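Polysaccharide deacetylase (Streptococcus pyogenes, PDB 6DQ3) removes N-acetyl groups from the cell wall linkage unit of streptococcal rhamnopolysaccharides, as a zinc-dependent deacetylase of carbohydrate esterase family 4. Local coordinates at residues Q42-E47 and V72-D77; R59-N64 and N205-L210; I81-V86 and K121-V126. All blocks are in the same frame, centred on the assembly; numbering follows the deposited sequence.

In the fold
The three contacts illustrate how a curled sheet, consistent with the distorted (beta/alpha) barrel of this family, is clothed with helices, and how the chemistry differs with place. Contact 1 is wholly buried and purely apolar, one methionine of helix 34-46 meeting strand 71-77. Contact 2, partly buried, sets Leu-61 of helix 54-63 against two leucines, one in a loop and one at the start of strand 210-214, with no hydrogen bond between its segments. Contact 3 joins helix 81-93 to helix 117-124 and adds a hydrogen bond between partly exposed Tyr-84 and Glu-122 to its sulfur-aromatic packing. Contacts 1 and 3 touch through Phe-76 and Phe-83, whereas contacts 2 and 3 lie on opposite sides of the chain's centre.

Contact 1. Residues Q42-E47 and V72-D77; sequences QKMKDE and VWLTFD
With chi1 at -69° and chi2 fully extended at -178°, the side chain of Met-44 runs straight out from its helix and delivers SD to Val-72 and Leu-74 on the facing strand. With CD1 of Leu-74 anti to CA (chi2 -179°), the other branch, CD2, faces the sulfur, and Val-72 meets the same sulfur with CG1. Met-44 SD lies 4.2 Å from Leu-74 CD2 and 4.4 Å from Val-72 CG1, so a single atom touches both strand residues. These are loose van der Waals contacts, with no hydrogen bond between the segments, and the backbones stay well apart: Met-44 CA and Val-72 CA are separated by 8.9 Å. The spacing follows the rule of a beta strand, in which residues two apart present their side chains on the same face. Val-72 and Leu-74 therefore form a short apolar surface, and one long, unbranched side chain is enough to bridge the distance from the helix. Around these buried residues the layer is completed by Phe-51 of strand 50-51, which touches each of the three, and by Leu-12 of strand 8-14, which meets Met-44 and Leu-74. Helix 221-228 places Leu-224 against Met-44 and Met-228 against Val-72, so that helix 34-46 and the C-terminal helix together cover this part of the sheet, as in the distorted (beta/alpha) barrel of carbohydrate esterase family 4.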
# COMPACT_ATOMS: atom_id res chain seq x y z
N GLN A 42 -14.27 -7.95 7.60
CA GLN A 42 -15.59 -8.00 8.20
C GLN A 42 -15.66 -7.16 9.46
O GLN A 42 -16.61 -6.40 9.67
CB GLN A 42 -15.97 -9.45 8.50
CG GLN A 42 -17.33 -9.62 9.15
CD GLN A 42 -17.58 -11.05 9.59
OE1 GLN A 42 -16.66 -11.85 9.69
NE2 GLN A 42 -18.84 -11.37 9.86
N LYS A 43 -14.64 -7.28 10.33
CA LYS A 43 -14.66 -6.55 11.59
C LYS A 43 -14.49 -5.05 11.37
O LYS A 43 -15.13 -4.25 12.05
CB LYS A 43 -13.56 -7.10 12.51
CG LYS A 43 -13.58 -6.55 13.92
CD LYS A 43 -14.76 -7.07 14.73
CE LYS A 43 -14.86 -6.31 16.05
NZ LYS A 43 -15.79 -6.97 17.01
N MET A 44 -13.64 -4.66 10.42
CA MET A 44 -13.53 -3.24 10.09
C MET A 44 -14.85 -2.69 9.57
O MET A 44 -15.26 -1.58 9.94
CB MET A 44 -12.42 -3.02 9.06
CG MET A 44 -11.02 -3.26 9.58
SD MET A 44 -9.77 -2.94 8.33
CE MET A 44 -8.78 -4.43 8.46
N LYS A 45 -15.53 -3.45 8.72
CA LYS A 45 -16.81 -2.99 8.17
C LYS A 45 -17.85 -2.85 9.27
O LYS A 45 -18.55 -1.83 9.34
CB LYS A 45 -17.28 -3.97 7.09
CG LYS A 45 -18.32 -3.40 6.13
CD LYS A 45 -17.67 -2.41 5.16
CE LYS A 45 -18.65 -1.92 4.09
NZ LYS A 45 -17.99 -0.93 3.18
N ASP A 46 -17.95 -3.85 10.14
CA ASP A 46 -18.92 -3.80 11.24
C ASP A 46 -18.65 -2.61 12.16
O ASP A 46 -19.59 -2.02 12.70
CB ASP A 46 -18.87 -5.11 12.03
CG ASP A 46 -19.48 -6.28 11.27
OD1 ASP A 46 -20.08 -6.06 10.20
OD2 ASP A 46 -19.35 -7.43 11.75
N GLU A 47 -17.38 -2.28 12.37
CA GLU A 47 -17.00 -1.13 13.19
C GLU A 47 -17.16 0.19 12.46
O GLU A 47 -16.83 1.24 13.03
CB GLU A 47 -15.56 -1.30 13.66
CG GLU A 47 -15.39 -2.34 14.76
CD GLU A 47 -15.88 -1.83 16.11
OE1 GLU A 47 -15.45 -0.73 16.51
OE2 GLU A 47 -16.70 -2.52 16.75
N VAL A 72 -9.28 4.09 7.39
CA VAL A 72 -8.12 3.22 7.23
C VAL A 72 -7.67 3.28 5.78
O VAL A 72 -8.49 3.42 4.86
CB VAL A 72 -8.44 1.77 7.65
CG1 VAL A 72 -9.58 1.21 6.82
CG2 VAL A 72 -7.19 0.92 7.53
N TRP A 73 -6.36 3.18 5.57
CA TRP A 73 -5.77 3.07 4.25
C TRP A 73 -5.16 1.67 4.14
O TRP A 73 -4.15 1.38 4.79
CB TRP A 73 -4.72 4.15 4.02
CG TRP A 73 -4.18 4.19 2.62
CD1 TRP A 73 -4.71 3.58 1.51
CD2 TRP A 73 -2.99 4.86 2.19
NE1 TRP A 73 -3.93 3.84 0.41
CE2 TRP A 73 -2.87 4.63 0.80
CE3 TRP A 73 -2.03 5.64 2.83
CZ2 TRP A 73 -1.82 5.15 0.05
CZ3 TRP A 73 -0.99 6.16 2.08
CH2 TRP A 73 -0.89 5.91 0.71
N LEU A 74 -5.79 0.81 3.34
CA LEU A 74 -5.31 -0.54 3.12
C LEU A 74 -4.28 -0.51 1.99
O LEU A 74 -4.62 -0.13 0.86
CB LEU A 74 -6.45 -1.48 2.75
CG LEU A 74 -7.68 -1.59 3.65
CD1 LEU A 74 -8.65 -2.62 3.06
CD2 LEU A 74 -7.27 -1.96 5.05
N THR A 75 -3.05 -0.91 2.29
CA THR A 75 -1.98 -0.92 1.30
C THR A 75 -1.36 -2.30 1.17
O THR A 75 -1.20 -3.03 2.16
CB THR A 75 -0.87 0.10 1.63
OG1 THR A 75 -0.11 -0.32 2.77
CG2 THR A 75 -1.47 1.48 1.90
N PHE A 76 -1.00 -2.65 -0.07
CA PHE A 76 -0.36 -3.92 -0.42
C PHE A 76 0.86 -3.61 -1.26
O PHE A 76 0.75 -2.91 -2.27
CB PHE A 76 -1.30 -4.83 -1.23
CG PHE A 76 -2.47 -5.38 -0.45
CD1 PHE A 76 -3.49 -4.55 -0.02
CD2 PHE A 76 -2.55 -6.74 -0.18
CE1 PHE A 76 -4.56 -5.07 0.69
CE2 PHE A 76 -3.61 -7.25 0.53
CZ PHE A 76 -4.62 -6.42 0.96
N ASP A 77 2.02 -4.15 -0.89
CA ASP A 77 3.23 -3.93 -1.66
C ASP A 77 3.51 -5.09 -2.61
O ASP A 77 3.04 -6.22 -2.42
CB ASP A 77 4.44 -3.73 -0.74
CG ASP A 77 4.27 -2.57 0.22
OD1 ASP A 77 3.47 -1.66 -0.07
OD2 ASP A 77 4.95 -2.56 1.26

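Contact 2. Residues R59-N64 and N205-L210; sequences RALSNN and NGLLSL
Leu-61 overlaps Leu-207 along its flank, the two side chains sliding past each other in opposite directions so that Leu-207 CD2 settles 3.8 Å from Leu-61 CB and 3.9 Å from Leu-61 CD1. The setting is a helix packed on a type I beta turn: Leu-61 belongs to the last turns of helix 54-63, and residues Gly-206 to Ser-209 form the turn that leads into strand 210-214 of the deacetylase sheet. A second leucine comes in from the strand side. Leu-210 reaches toward Leu-61 tip to tip, its CD2 lying 4.0 Å from Leu-61 CD1. Leu-61 CD1 is thus shared, touching Leu-207 and Leu-210 at once, and the principle at work is that one branched side chain can serve two partners that approach it differently. In both Leu-61 and Leu-207 CG stands beside the backbone N, with chi1 near -67°, and this sends the branched ends out into the interface.

Toward the surface the packing thins. Ser-62 OG comes within 4.3 Å of Leu-207 CD1, but its polar partner is Tyr-58 O, one turn back in the same helix. Deeper in, Ile-9 of strand 8-14 touches Leu-61 and Ile-11 of the same strand touches Leu-210, so the leucine cluster continues onto the sheet. No hydrogen bond crosses between the segments; the turn is held by its own bonds and by backbone bonds to Gly-193. Ser-209 N donates to Gly-206 O to close the turn, and Gly-206, having no CB, tolerates a positive phi with Ser-209 OG close to its CA. The hydroxyl completes the arrangement: Ser-209 OG donates to Asn-205 O over 2.8 Å, standing 31° out of the plane of that carbonyl.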
# COMPACT_ATOMS: atom_id res chain seq x y z
N ARG A 59 -5.60 14.48 1.19
CA ARG A 59 -6.51 15.55 1.59
C ARG A 59 -6.67 15.59 3.10
O ARG A 59 -6.62 16.65 3.72
CB ARG A 59 -7.87 15.37 0.91
CG ARG A 59 -7.97 16.05 -0.45
CD ARG A 59 -9.42 16.25 -0.86
NE ARG A 59 -10.10 14.98 -1.15
CZ ARG A 59 -10.06 14.37 -2.33
NH1 ARG A 59 -9.37 14.88 -3.33
NH2 ARG A 59 -10.72 13.22 -2.50
N ALA A 60 -6.87 14.42 3.71
CA ALA A 60 -7.12 14.37 5.15
C ALA A 60 -5.93 14.90 5.93
O ALA A 60 -6.09 15.70 6.86
CB ALA A 60 -7.45 12.94 5.58
N LEU A 61 -4.72 14.45 5.59
CA LEU A 61 -3.53 14.89 6.31
C LEU A 61 -3.19 16.34 6.02
O LEU A 61 -2.70 17.05 6.91
CB LEU A 61 -2.36 13.97 5.97
CG LEU A 61 -2.49 12.54 6.49
CD1 LEU A 61 -1.39 11.64 5.93
CD2 LEU A 61 -2.47 12.51 8.01
N SER A 62 -3.47 16.81 4.80
CA SER A 62 -3.13 18.18 4.42
C SER A 62 -4.09 19.19 5.03
O SER A 62 -3.69 20.30 5.37
CB SER A 62 -3.15 18.32 2.90
OG SER A 62 -2.10 17.59 2.29
N ASN A 63 -5.38 18.84 5.12
CA ASN A 63 -6.38 19.74 5.67
C ASN A 63 -6.70 19.43 7.13
O ASN A 63 -7.45 20.18 7.76
CB ASN A 63 -7.67 19.67 4.84
CG ASN A 63 -7.44 20.02 3.38
OD1 ASN A 63 -6.65 20.91 3.05
ND2 ASN A 63 -8.14 19.33 2.49
N ASN A 64 -6.17 18.32 7.65
CA ASN A 64 -6.38 17.90 9.04
C ASN A 64 -7.86 17.67 9.34
O ASN A 64 -8.41 18.21 10.31
CB ASN A 64 -5.78 18.90 10.02
CG ASN A 64 -5.49 18.28 11.36
OD1 ASN A 64 -4.79 17.26 11.45
ND2 ASN A 64 -6.03 18.87 12.43
N ASN A 205 4.77 12.43 10.88
CA ASN A 205 5.73 11.47 10.37
C ASN A 205 6.54 12.04 9.20
O ASN A 205 7.63 11.54 8.90
CB ASN A 205 5.08 10.19 9.83
CG ASN A 205 4.19 9.48 10.82
OD1 ASN A 205 3.39 8.63 10.42
ND2 ASN A 205 4.32 9.80 12.09
N GLY A 206 5.98 13.04 8.51
CA GLY A 206 6.43 13.42 7.19
C GLY A 206 5.53 12.80 6.14
O GLY A 206 5.40 11.58 6.09
N LEU A 207 4.89 13.63 5.31
CA LEU A 207 3.95 13.09 4.34
C LEU A 207 4.62 12.09 3.40
O LEU A 207 3.96 11.17 2.91
CB LEU A 207 3.31 14.22 3.54
CG LEU A 207 2.40 15.16 4.32
CD1 LEU A 207 1.80 16.21 3.39
CD2 LEU A 207 1.30 14.39 5.05
N LEU A 208 5.91 12.27 3.12
CA LEU A 208 6.64 11.34 2.27
C LEU A 208 7.34 10.24 3.06
O LEU A 208 8.15 9.50 2.48
CB LEU A 208 7.66 12.09 1.42
CG LEU A 208 7.05 13.03 0.38
CD1 LEU A 208 8.14 13.83 -0.33
CD2 LEU A 208 6.19 12.29 -0.64
N SER A 209 7.03 10.10 4.34
CA SER A 209 7.65 9.09 5.19
C SER A 209 6.67 8.65 6.28
O SER A 209 6.97 8.66 7.47
CB SER A 209 8.95 9.62 5.77
OG SER A 209 8.75 10.86 6.43
N LEU A 210 5.49 8.20 5.86
CA LEU A 210 4.42 7.87 6.80
C LEU A 210 4.60 6.48 7.40
O LEU A 210 5.04 5.54 6.73
CB LEU A 210 3.07 7.94 6.10
CG LEU A 210 2.65 9.30 5.56
CD1 LEU A 210 1.51 9.18 4.57
CD2 LEU A 210 2.26 10.20 6.72

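Contact 3. Residues I81-V86 and K121-V126; sequences IDFYNV and KEMKQV
Tyr-84 OH donates a hydrogen bond of 2.7 Å to Glu-122 OE1, the closest approach between the two segments. The oxygen is met on its syn side, 22° out of the carboxylate plane, and the carboxylate stands almost perpendicular to the tyrosine ring, their planes 87° apart. An extended chain brings Glu-122 there, with CG anti to the backbone N (chi1 174°), and its carboxyl carbon lies at the ring's edge.

Beside this hydrogen bond, Met-123 reaches in between two aromatic side chains. Its SD lies at the edge of the Tyr-84 ring, 3.8 Å from Tyr-84 CD1, and approaches Phe-83 obliquely, 3.7 Å from Phe-83 CE2. A bend at chi3 carries CE back as well, to 3.9 Å from Tyr-84 CD1. Leu-115 packs against both Tyr-84 and Met-123, while Met-128 of strand 128-132 touches both Phe-83 and Met-123. Next to Phe-83, Asp-82 OD2 is hydrogen-bonded to Ile-17 N and to ND1 of His-18, which with Glu-24 binds a zinc ion other than that of Asp-78, His-133 and His-137. The arrangement is a paired Met-aromatic contact joining two neighbouring helices, consistent with the outer layer of the distorted (beta/alpha) barrel of this family.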
# COMPACT_ATOMS: atom_id res chain seq x y z
N ILE A 81 0.45 -11.42 -7.72
CA ILE A 81 -0.76 -11.86 -8.41
C ILE A 81 -1.84 -12.28 -7.40
O ILE A 81 -3.04 -12.20 -7.70
CB ILE A 81 -0.41 -12.98 -9.41
CG1 ILE A 81 -1.63 -13.32 -10.27
CG2 ILE A 81 0.11 -14.21 -8.69
CD1 ILE A 81 -2.10 -12.16 -11.14
N ASP A 82 -1.44 -12.69 -6.20
CA ASP A 82 -2.44 -13.05 -5.20
C ASP A 82 -3.30 -11.85 -4.80
O ASP A 82 -4.39 -12.04 -4.26
CB ASP A 82 -1.80 -13.69 -3.95
CG ASP A 82 -0.84 -12.75 -3.21
OD1 ASP A 82 -0.59 -11.62 -3.67
OD2 ASP A 82 -0.34 -13.16 -2.14
N PHE A 83 -2.84 -10.61 -5.05
CA PHE A 83 -3.71 -9.46 -4.79
C PHE A 83 -4.93 -9.50 -5.70
O PHE A 83 -6.05 -9.18 -5.27
CB PHE A 83 -2.94 -8.15 -4.96
CG PHE A 83 -3.78 -6.93 -4.69
CD1 PHE A 83 -4.00 -6.50 -3.40
CD2 PHE A 83 -4.38 -6.24 -5.74
CE1 PHE A 83 -4.80 -5.38 -3.15
CE2 PHE A 83 -5.17 -5.13 -5.50
CZ PHE A 83 -5.38 -4.71 -4.20
N TYR A 84 -4.75 -9.90 -6.96
CA TYR A 84 -5.87 -10.03 -7.88
C TYR A 84 -6.66 -11.31 -7.65
O TYR A 84 -7.89 -11.30 -7.71
CB TYR A 84 -5.36 -9.98 -9.32
CG TYR A 84 -6.42 -10.16 -10.37
CD1 TYR A 84 -7.31 -9.14 -10.67
CD2 TYR A 84 -6.50 -11.34 -11.11
CE1 TYR A 84 -8.27 -9.30 -11.64
CE2 TYR A 84 -7.45 -11.50 -12.09
CZ TYR A 84 -8.34 -10.48 -12.35
OH TYR A 84 -9.29 -10.63 -13.33
N ASN A 85 -5.97 -12.43 -7.40
CA ASN A 85 -6.66 -13.71 -7.31
C ASN A 85 -7.36 -13.89 -5.97
O ASN A 85 -8.40 -14.55 -5.90
CB ASN A 85 -5.69 -14.88 -7.51
CG ASN A 85 -5.21 -15.02 -8.93
OD1 ASN A 85 -5.89 -14.63 -9.88
ND2 ASN A 85 -4.02 -15.59 -9.09
N VAL A 86 -6.80 -13.35 -4.89
CA VAL A 86 -7.29 -13.66 -3.55
C VAL A 86 -7.81 -12.40 -2.86
O VAL A 86 -8.98 -12.35 -2.46
CB VAL A 86 -6.17 -14.33 -2.72
CG1 VAL A 86 -6.69 -14.76 -1.36
CG2 VAL A 86 -5.59 -15.52 -3.48
N LYS A 121 -6.44 -2.31 -14.71
CA LYS A 121 -7.53 -1.54 -15.29
C LYS A 121 -8.89 -2.05 -14.82
O LYS A 121 -9.81 -1.26 -14.55
CB LYS A 121 -7.44 -1.57 -16.82
CG LYS A 121 -6.19 -0.90 -17.37
CD LYS A 121 -6.08 -1.09 -18.88
CE LYS A 121 -4.88 -0.34 -19.45
NZ LYS A 121 -4.82 -0.45 -20.94
N GLU A 122 -9.03 -3.37 -14.69
CA GLU A 122 -10.27 -3.94 -14.16
C GLU A 122 -10.49 -3.50 -12.72
O GLU A 122 -11.58 -3.06 -12.35
CB GLU A 122 -10.23 -5.47 -14.24
CG GLU A 122 -11.42 -6.16 -13.59
CD GLU A 122 -11.27 -7.68 -13.48
OE1 GLU A 122 -10.39 -8.26 -14.14
OE2 GLU A 122 -12.05 -8.28 -12.71
N MET A 123 -9.44 -3.60 -11.89
CA MET A 123 -9.60 -3.37 -10.46
C MET A 123 -9.83 -1.90 -10.14
O MET A 123 -10.48 -1.59 -9.14
CB MET A 123 -8.36 -3.89 -9.72
CG MET A 123 -8.29 -5.42 -9.64
SD MET A 123 -6.94 -6.03 -8.60
CE MET A 123 -5.53 -5.81 -9.67
N LYS A 124 -9.30 -0.99 -10.96
CA LYS A 124 -9.52 0.44 -10.72
C LYS A 124 -10.99 0.81 -10.80
O LYS A 124 -11.42 1.79 -10.18
CB LYS A 124 -8.72 1.27 -11.72
CG LYS A 124 -7.23 1.33 -11.46
CD LYS A 124 -6.52 2.22 -12.48
CE LYS A 124 -6.96 3.68 -12.38
NZ LYS A 124 -6.16 4.57 -13.27
N GLN A 125 -11.78 0.05 -11.56
CA GLN A 125 -13.20 0.36 -11.69
C GLN A 125 -14.01 -0.13 -10.50
O GLN A 125 -15.20 0.18 -10.42
CB GLN A 125 -13.74 -0.24 -12.98
CG GLN A 125 -13.13 0.38 -14.23
CD GLN A 125 -13.61 -0.28 -15.50
OE1 GLN A 125 -14.01 -1.45 -15.50
NE2 GLN A 125 -13.57 0.46 -16.60
N VAL A 126 -13.40 -0.87 -9.57
CA VAL A 126 -14.12 -1.36 -8.41
C VAL A 126 -13.29 -1.10 -7.15
O VAL A 126 -13.15 -1.97 -6.29
CB VAL A 126 -14.45 -2.86 -8.55
CG1 VAL A 126 -15.48 -3.29 -7.51
CG2 VAL A 126 -14.94 -3.17 -9.96